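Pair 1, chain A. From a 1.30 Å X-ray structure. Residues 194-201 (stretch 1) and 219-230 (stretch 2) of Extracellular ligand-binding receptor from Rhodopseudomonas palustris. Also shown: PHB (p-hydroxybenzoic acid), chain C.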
# COMPACT_ATOMS: atom_id res chain seq x y z
N GLY A 194 2.85 15.88 25.85
CA GLY A 194 4.12 15.44 26.41
C GLY A 194 4.68 14.16 25.81
O GLY A 194 5.69 13.62 26.28
N ALA A 195 4.04 13.63 24.75
CA ALA A 195 4.52 12.43 24.06
C ALA A 195 5.94 12.64 23.59
O ALA A 195 6.34 13.75 23.16
CB ALA A 195 3.60 12.13 22.86
N ASP A 196 6.73 11.57 23.65
CA ASP A 196 8.10 11.61 23.12
C ASP A 196 8.21 11.10 21.68
O ASP A 196 9.24 11.25 21.07
CB ASP A 196 9.07 10.86 24.05
CG ASP A 196 8.58 9.48 24.38
OD1 ASP A 196 8.82 8.57 23.58
OD2 ASP A 196 7.98 9.26 25.47
N MSE A 197 7.13 10.48 21.16
CA MSE A 197 7.12 9.97 19.81
C MSE A 197 5.68 10.08 19.30
O MSE A 197 4.71 9.92 20.08
CB MSE A 197 7.59 8.51 19.77
CG MSE A 197 7.61 7.88 18.37
SE MSE A 197 8.32 6.10 18.36
CE MSE A 197 10.18 6.57 18.70
N ILE A 198 5.54 10.33 18.00
CA ILE A 198 4.25 10.26 17.28
C ILE A 198 4.26 9.00 16.45
O ILE A 198 5.29 8.66 15.86
CB ILE A 198 4.17 11.46 16.32
CG1 ILE A 198 4.08 12.78 17.10
CG2 ILE A 198 2.96 11.34 15.39
CD1 ILE A 198 4.44 13.98 16.23
N PHE A 199 3.11 8.33 16.41
CA PHE A 199 2.87 7.31 15.39
C PHE A 199 1.76 7.82 14.48
O PHE A 199 0.71 8.22 14.99
CB PHE A 199 2.46 5.95 15.98
CG PHE A 199 2.00 5.01 14.90
CD1 PHE A 199 2.93 4.47 13.99
CD2 PHE A 199 0.66 4.71 14.76
CE1 PHE A 199 2.52 3.64 12.95
CE2 PHE A 199 0.24 3.88 13.73
CZ PHE A 199 1.16 3.33 12.84
N THR A 200 1.99 7.80 13.17
CA THR A 200 0.99 8.31 12.24
C THR A 200 0.82 7.47 11.00
O THR A 200 1.74 6.82 10.48
CB THR A 200 1.32 9.79 11.88
OG1 THR A 200 0.23 10.40 11.18
CG2 THR A 200 2.53 9.85 10.99
N PHE A 201 -0.42 7.52 10.51
CA PHE A 201 -0.78 7.11 9.16
C PHE A 201 -1.76 8.13 8.57
O PHE A 201 -2.72 8.52 9.27
CB PHE A 201 -1.53 5.75 9.15
CG PHE A 201 -2.28 5.53 7.86
CD1 PHE A 201 -1.64 5.15 6.66
CD2 PHE A 201 -3.67 5.77 7.82
CE1 PHE A 201 -2.32 5.03 5.48
CE2 PHE A 201 -4.36 5.64 6.61
CZ PHE A 201 -3.70 5.27 5.44
N GLY A 219 8.21 22.66 14.78
CA GLY A 219 9.32 22.50 15.72
C GLY A 219 9.31 21.21 16.48
O GLY A 219 10.17 21.01 17.33
N LEU A 220 8.35 20.30 16.23
CA LEU A 220 8.31 19.08 17.04
C LEU A 220 9.53 18.20 16.81
O LEU A 220 10.07 17.62 17.75
CB LEU A 220 7.03 18.29 16.77
CG LEU A 220 5.77 18.86 17.45
CD1 LEU A 220 5.31 20.18 16.81
CD2 LEU A 220 4.65 17.85 17.41
N LYS A 221 9.97 18.10 15.55
CA LYS A 221 11.10 17.25 15.21
C LYS A 221 12.36 17.78 15.94
O LYS A 221 13.11 16.99 16.56
CB LYS A 221 11.28 17.25 13.70
CG LYS A 221 12.31 16.19 13.25
CD LYS A 221 12.39 16.19 11.70
CE LYS A 221 13.13 15.00 11.10
NZ LYS A 221 14.49 15.02 11.67
N ALA A 222 12.61 19.09 15.86
CA ALA A 222 13.78 19.66 16.52
C ALA A 222 13.66 19.64 18.04
O ALA A 222 14.68 19.70 18.72
CB ALA A 222 13.99 21.07 16.04
N GLY A 223 12.43 19.51 18.55
CA GLY A 223 12.13 19.45 19.97
C GLY A 223 12.27 18.02 20.50
O GLY A 223 12.03 17.79 21.67
N GLY A 224 12.68 17.07 19.65
CA GLY A 224 13.00 15.71 20.10
C GLY A 224 11.78 14.78 20.13
O GLY A 224 11.85 13.69 20.70
N VAL A 225 10.64 15.21 19.54
CA VAL A 225 9.49 14.32 19.42
C VAL A 225 9.70 13.55 18.13
O VAL A 225 9.60 14.11 17.04
CB VAL A 225 8.16 15.11 19.34
CG1 VAL A 225 6.97 14.13 19.26
CG2 VAL A 225 7.98 16.03 20.54
N LYS A 226 10.05 12.27 18.26
CA LYS A 226 10.43 11.44 17.12
C LYS A 226 9.16 11.07 16.33
O LYS A 226 8.06 11.04 16.87
CB LYS A 226 11.16 10.17 17.56
CG LYS A 226 12.43 10.47 18.32
CD LYS A 226 13.06 9.17 18.80
CE LYS A 226 14.40 9.42 19.48
NZ LYS A 226 15.18 8.16 19.61
N LEU A 227 9.32 10.84 15.03
CA LEU A 227 8.21 10.39 14.20
C LEU A 227 8.42 8.97 13.74
O LEU A 227 9.45 8.65 13.09
CB LEU A 227 8.06 11.31 13.00
CG LEU A 227 6.89 11.00 12.05
CD1 LEU A 227 5.59 11.10 12.79
CD2 LEU A 227 6.85 11.96 10.85
N MSE A 228 7.44 8.12 14.07
CA MSE A 228 7.34 6.76 13.52
C MSE A 228 6.08 6.77 12.66
O MSE A 228 5.00 7.26 13.05
CB MSE A 228 7.21 5.72 14.63
CG MSE A 228 6.96 4.26 14.15
SE MSE A 228 8.44 3.54 13.07
CE MSE A 228 9.56 3.47 14.43
N SER A 229 6.21 6.25 11.46
CA SER A 229 5.07 6.20 10.57
C SER A 229 5.05 4.88 9.87
O SER A 229 6.04 4.15 9.87
CB SER A 229 5.14 7.34 9.55
OG SER A 229 6.24 7.21 8.69
N THR A 230 3.94 4.54 9.20
CA THR A 230 4.02 3.55 8.15
C THR A 230 4.61 4.29 6.93
O THR A 230 4.62 5.53 6.81
CB THR A 230 2.68 2.92 7.87
OG1 THR A 230 1.74 3.95 7.50
CG2 THR A 230 2.15 2.16 9.08
C1' PHB C . -6.49 2.89 1.90
O1' PHB C . -6.64 1.71 2.25
O2' PHB C . -7.48 3.68 1.73
C1 PHB C . -5.10 3.40 1.75
C2 PHB C . -4.04 2.80 2.45
C3 PHB C . -2.76 3.30 2.34
C4 PHB C . -2.51 4.42 1.58
C5 PHB C . -3.54 5.03 0.90
C6 PHB C . -4.84 4.55 0.98
O4 PHB C . -1.29 4.98 1.49
O HOH W 1 12.02 10.97 21.55

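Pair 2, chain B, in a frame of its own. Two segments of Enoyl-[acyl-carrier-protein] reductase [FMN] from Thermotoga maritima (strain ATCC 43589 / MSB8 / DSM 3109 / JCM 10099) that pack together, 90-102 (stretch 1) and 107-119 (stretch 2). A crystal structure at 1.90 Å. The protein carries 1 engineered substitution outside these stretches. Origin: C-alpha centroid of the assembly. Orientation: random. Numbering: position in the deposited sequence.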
# COMPACT_ATOMS: atom_id res chain seq x y z
N LYS B 90 2.11 -31.44 -17.28
CA LYS B 90 2.22 -31.57 -15.82
C LYS B 90 2.85 -30.33 -15.18
O LYS B 90 3.71 -30.42 -14.30
CB LYS B 90 2.99 -32.83 -15.43
CG LYS B 90 2.56 -34.11 -16.14
CD LYS B 90 1.09 -34.38 -15.95
CE LYS B 90 0.80 -35.15 -14.66
NZ LYS B 90 -0.68 -35.24 -14.41
N VAL B 91 2.40 -29.15 -15.62
CA VAL B 91 2.86 -27.90 -15.00
C VAL B 91 2.46 -27.88 -13.52
O VAL B 91 1.27 -28.07 -13.20
CB VAL B 91 2.28 -26.70 -15.75
CG1 VAL B 91 2.48 -25.43 -14.96
CG2 VAL B 91 2.96 -26.58 -17.12
N PRO B 92 3.40 -27.69 -12.59
CA PRO B 92 3.04 -27.85 -11.17
C PRO B 92 2.13 -26.76 -10.64
O PRO B 92 1.34 -27.02 -9.73
CB PRO B 92 4.40 -27.84 -10.45
CG PRO B 92 5.42 -27.95 -11.50
CD PRO B 92 4.84 -27.44 -12.77
N VAL B 93 2.23 -25.54 -11.17
CA VAL B 93 1.55 -24.36 -10.62
C VAL B 93 1.04 -23.52 -11.78
O VAL B 93 1.78 -23.24 -12.72
CB VAL B 93 2.48 -23.51 -9.73
CG1 VAL B 93 1.69 -22.34 -9.12
CG2 VAL B 93 3.13 -24.37 -8.65
N VAL B 94 -0.23 -23.10 -11.72
CA VAL B 94 -0.78 -22.20 -12.72
C VAL B 94 -1.38 -20.99 -12.01
O VAL B 94 -2.19 -21.14 -11.09
CB VAL B 94 -1.81 -22.89 -13.63
CG1 VAL B 94 -2.46 -21.87 -14.57
CG2 VAL B 94 -1.11 -23.97 -14.46
N THR B 95 -0.95 -19.80 -12.41
CA THR B 95 -1.57 -18.55 -11.99
C THR B 95 -2.42 -18.02 -13.13
O THR B 95 -2.21 -18.37 -14.29
CB THR B 95 -0.53 -17.48 -11.57
OG1 THR B 95 0.21 -17.03 -12.71
CG2 THR B 95 0.42 -18.00 -10.51
N PHE B 96 -3.40 -17.19 -12.78
CA PHE B 96 -4.31 -16.61 -13.75
C PHE B 96 -4.36 -15.10 -13.56
O PHE B 96 -4.22 -14.60 -12.44
CB PHE B 96 -5.73 -17.16 -13.61
CG PHE B 96 -5.89 -18.57 -14.11
CD1 PHE B 96 -6.09 -18.82 -15.45
CD2 PHE B 96 -5.86 -19.64 -13.22
CE1 PHE B 96 -6.25 -20.11 -15.91
CE2 PHE B 96 -6.02 -20.92 -13.67
CZ PHE B 96 -6.22 -21.17 -15.03
N GLY B 97 -4.56 -14.38 -14.67
CA GLY B 97 -4.82 -12.97 -14.60
C GLY B 97 -6.01 -12.59 -15.46
O GLY B 97 -6.43 -13.33 -16.35
N ALA B 98 -6.57 -11.42 -15.15
CA ALA B 98 -7.61 -10.77 -15.96
C ALA B 98 -8.96 -11.49 -15.83
O ALA B 98 -9.58 -11.87 -16.82
CB ALA B 98 -7.20 -10.65 -17.43
N GLY B 99 -9.41 -11.66 -14.58
CA GLY B 99 -10.78 -12.07 -14.39
C GLY B 99 -10.89 -13.28 -13.49
O GLY B 99 -10.02 -13.55 -12.65
N ASN B 100 -11.99 -14.00 -13.68
CA ASN B 100 -12.36 -15.10 -12.81
C ASN B 100 -12.06 -16.41 -13.51
O ASN B 100 -12.68 -16.70 -14.55
CB ASN B 100 -13.85 -15.01 -12.47
CG ASN B 100 -14.28 -16.02 -11.43
OD1 ASN B 100 -13.62 -17.05 -11.22
ND2 ASN B 100 -15.39 -15.73 -10.76
N PRO B 101 -11.12 -17.23 -13.01
CA PRO B 101 -10.72 -18.44 -13.75
C PRO B 101 -11.44 -19.69 -13.25
O PRO B 101 -10.94 -20.81 -13.42
CB PRO B 101 -9.22 -18.53 -13.47
CG PRO B 101 -9.13 -18.04 -12.03
CD PRO B 101 -10.26 -17.02 -11.83
N THR B 102 -12.61 -19.49 -12.63
CA THR B 102 -13.32 -20.59 -11.99
C THR B 102 -13.53 -21.75 -12.95
O THR B 102 -13.42 -22.92 -12.55
CB THR B 102 -14.66 -20.09 -11.45
OG1 THR B 102 -14.44 -19.21 -10.34
CG2 THR B 102 -15.54 -21.27 -11.02
N GLU B 107 -10.50 -28.80 -13.45
CA GLU B 107 -9.72 -29.72 -14.29
C GLU B 107 -8.23 -29.61 -13.99
O GLU B 107 -7.51 -30.61 -14.04
CB GLU B 107 -10.00 -29.47 -15.77
CG GLU B 107 -9.51 -28.13 -16.31
CD GLU B 107 -10.04 -27.87 -17.71
OE1 GLU B 107 -9.75 -28.68 -18.62
OE2 GLU B 107 -10.77 -26.86 -17.90
N LEU B 108 -7.76 -28.41 -13.65
CA LEU B 108 -6.37 -28.26 -13.24
C LEU B 108 -6.11 -29.01 -11.94
O LEU B 108 -5.14 -29.77 -11.83
CB LEU B 108 -6.03 -26.77 -13.11
CG LEU B 108 -5.80 -26.08 -14.46
CD1 LEU B 108 -5.77 -24.57 -14.31
CD2 LEU B 108 -4.53 -26.57 -15.13
N LYS B 109 -6.99 -28.83 -10.96
CA LYS B 109 -6.77 -29.46 -9.66
C LYS B 109 -6.92 -30.97 -9.74
O LYS B 109 -6.16 -31.70 -9.10
CB LYS B 109 -7.73 -28.89 -8.63
CG LYS B 109 -7.24 -27.62 -8.03
CD LYS B 109 -8.11 -27.29 -6.87
CE LYS B 109 -7.88 -28.25 -5.73
NZ LYS B 109 -8.60 -27.81 -4.51
N GLU B 110 -7.91 -31.46 -10.50
CA GLU B 110 -8.05 -32.91 -10.65
C GLU B 110 -6.77 -33.54 -11.19
O GLU B 110 -6.48 -34.70 -10.87
CB GLU B 110 -9.24 -33.22 -11.55
CG GLU B 110 -10.54 -32.97 -10.83
CD GLU B 110 -11.75 -33.48 -11.56
OE1 GLU B 110 -11.62 -33.85 -12.75
OE2 GLU B 110 -12.85 -33.50 -10.95
N ASN B 111 -5.99 -32.81 -11.96
CA ASN B 111 -4.75 -33.35 -12.51
C ASN B 111 -3.51 -32.97 -11.71
O ASN B 111 -2.39 -33.16 -12.20
CB ASN B 111 -4.63 -32.93 -13.98
CG ASN B 111 -5.60 -33.72 -14.87
OD1 ASN B 111 -5.31 -34.86 -15.24
ND2 ASN B 111 -6.75 -33.13 -15.20
N GLY B 112 -3.67 -32.48 -10.48
CA GLY B 112 -2.56 -32.27 -9.57
C GLY B 112 -1.88 -30.92 -9.65
O GLY B 112 -0.86 -30.72 -8.98
N THR B 113 -2.41 -29.99 -10.44
CA THR B 113 -1.83 -28.66 -10.54
C THR B 113 -2.32 -27.79 -9.38
O THR B 113 -3.49 -27.87 -8.99
CB THR B 113 -2.21 -28.05 -11.89
OG1 THR B 113 -1.59 -28.79 -12.94
CG2 THR B 113 -1.78 -26.59 -11.98
N LYS B 114 -1.42 -26.98 -8.81
CA LYS B 114 -1.83 -25.98 -7.82
C LYS B 114 -2.28 -24.73 -8.56
O LYS B 114 -1.56 -24.23 -9.44
CB LYS B 114 -0.70 -25.65 -6.85
CG LYS B 114 -0.09 -26.86 -6.14
CD LYS B 114 -1.13 -27.55 -5.27
CE LYS B 114 -0.47 -28.55 -4.32
NZ LYS B 114 0.45 -29.46 -5.04
N VAL B 115 -3.45 -24.21 -8.21
CA VAL B 115 -4.09 -23.13 -8.95
C VAL B 115 -4.11 -21.89 -8.06
O VAL B 115 -4.64 -21.93 -6.94
CB VAL B 115 -5.50 -23.52 -9.40
CG1 VAL B 115 -6.14 -22.38 -10.18
CG2 VAL B 115 -5.43 -24.80 -10.26
N ILE B 116 -3.54 -20.79 -8.55
CA ILE B 116 -3.41 -19.57 -7.76
C ILE B 116 -3.89 -18.38 -8.59
O ILE B 116 -3.08 -17.75 -9.28
CB ILE B 116 -1.96 -19.35 -7.29
CG1 ILE B 116 -1.45 -20.59 -6.56
CG2 ILE B 116 -1.89 -18.14 -6.33
CD1 ILE B 116 -0.00 -20.47 -6.08
N PRO B 117 -5.18 -18.03 -8.54
CA PRO B 117 -5.67 -16.85 -9.27
C PRO B 117 -5.11 -15.57 -8.67
O PRO B 117 -4.88 -15.48 -7.47
CB PRO B 117 -7.19 -16.91 -9.09
CG PRO B 117 -7.50 -18.30 -8.61
CD PRO B 117 -6.27 -18.72 -7.83
N VAL B 118 -4.90 -14.57 -9.52
CA VAL B 118 -4.56 -13.22 -9.08
C VAL B 118 -5.87 -12.45 -8.93
O VAL B 118 -6.72 -12.49 -9.82
CB VAL B 118 -3.61 -12.52 -10.07
CG1 VAL B 118 -3.23 -11.13 -9.58
CG2 VAL B 118 -2.34 -13.36 -10.29
N VAL B 119 -6.05 -11.79 -7.79
CA VAL B 119 -7.30 -11.08 -7.51
C VAL B 119 -6.97 -9.65 -7.07
O VAL B 119 -5.90 -9.38 -6.51
CB VAL B 119 -8.15 -11.78 -6.43
CG1 VAL B 119 -8.45 -13.23 -6.83
CG2 VAL B 119 -7.45 -11.74 -5.08
O HOH W 2 -1.50 -32.56 -15.19
O HOH W 3 1.42 -29.35 -8.41
O HOH W 4 -7.40 -14.47 -11.82

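Parallel β-strands joined by a helical connection are a good place to see how a backbone fixes positions while leaving side chains free to vary. In pair 1, strand 197-201 runs beside strand 226-230; in pair 2, strand 93-97 runs beside strand 114-119. Each pair crosses at -21°, the central backbones superpose with an RMSD of 0.7 Å, and the buried areas are almost equal, 663 Å² and 669 Å².

Most of the hydrogen-bond ladder is shared. Neighbouring parallel strands bond by alternation, one residue of the first strand reaching both ways to two residues of the second. Ile A198 does this in pair 1: its N donates to Lys A226 O (2.9 Å) and its O accepts from Met A228 N (2.8 Å). Val B94 matches it, with its N 2.9 Å from Lys B114 O and its O 2.9 Å from Ile B116 N. The rung before is also shared, Lys A226 N to Asp A196 O (3.1 Å) and Lys B114 N to Pro B92 O (2.9 Å). Proline can serve here because the rung needs only its carbonyl. Ahead of the second strand, Gly A224 and Gly B112 match, both at positive phi, where a CB would be jammed against the preceding carbonyl. A water links each glycine to the first strand: water 1 lies 2.9 Å from Gly A224 O and 2.8 Å from Asp A196 O, while water 3 donates to Gly B112 O and Pro B92 O (both 2.7 Å).

On the face carrying Ile A198 and Thr A200, matched by Val B94 and Phe B96, bulk is distributed differently. Ile A198 spreads over three partners: CD1 lies 4.1 Å from Leu A220 CD2, CG1 3.9 Å from Val A225 CG1, and CG2 3.7 Å from Leu A227 CD1. The shorter Val B94 places CG2 3.7 Å from Thr B113 CG2, and its CG1 is 4.3 Å from Leu B108 CD1. Thr B113, matching Val A225, keeps a methyl for this packing while its OG1 donates to Val B91 O (3.0 Å). Two residues on, at the next position of this face, the sizes reverse. Small Thr A200 sets CG2 3.8 Å from Leu A227 CD1, whereas Phe B96 extends its ring, whose edge meets Leu B108 CD1 (3.5 Å from CZ) and Val B115 CG1 (3.8 Å from CE2). A larger leucine thus accompanies threonine, and a smaller valine accompanies phenylalanine.

On the other face, selenomethionine Met A197 puts SE 3.9 Å from Met A228 CB, and Phe A199 brings CD1 4.0 Å from Met A228 CG. Their counterparts, Val B93 and Thr B95, are smaller: Val B93 CG1 lies 3.9 Å from Ile B116 CD1, and Thr B95 CG2 is 4.2 Å from Ile B116 CB.

The general principle is that the ladder sets the spacing, while bulk can be redistributed among neighbouring positions to fill it.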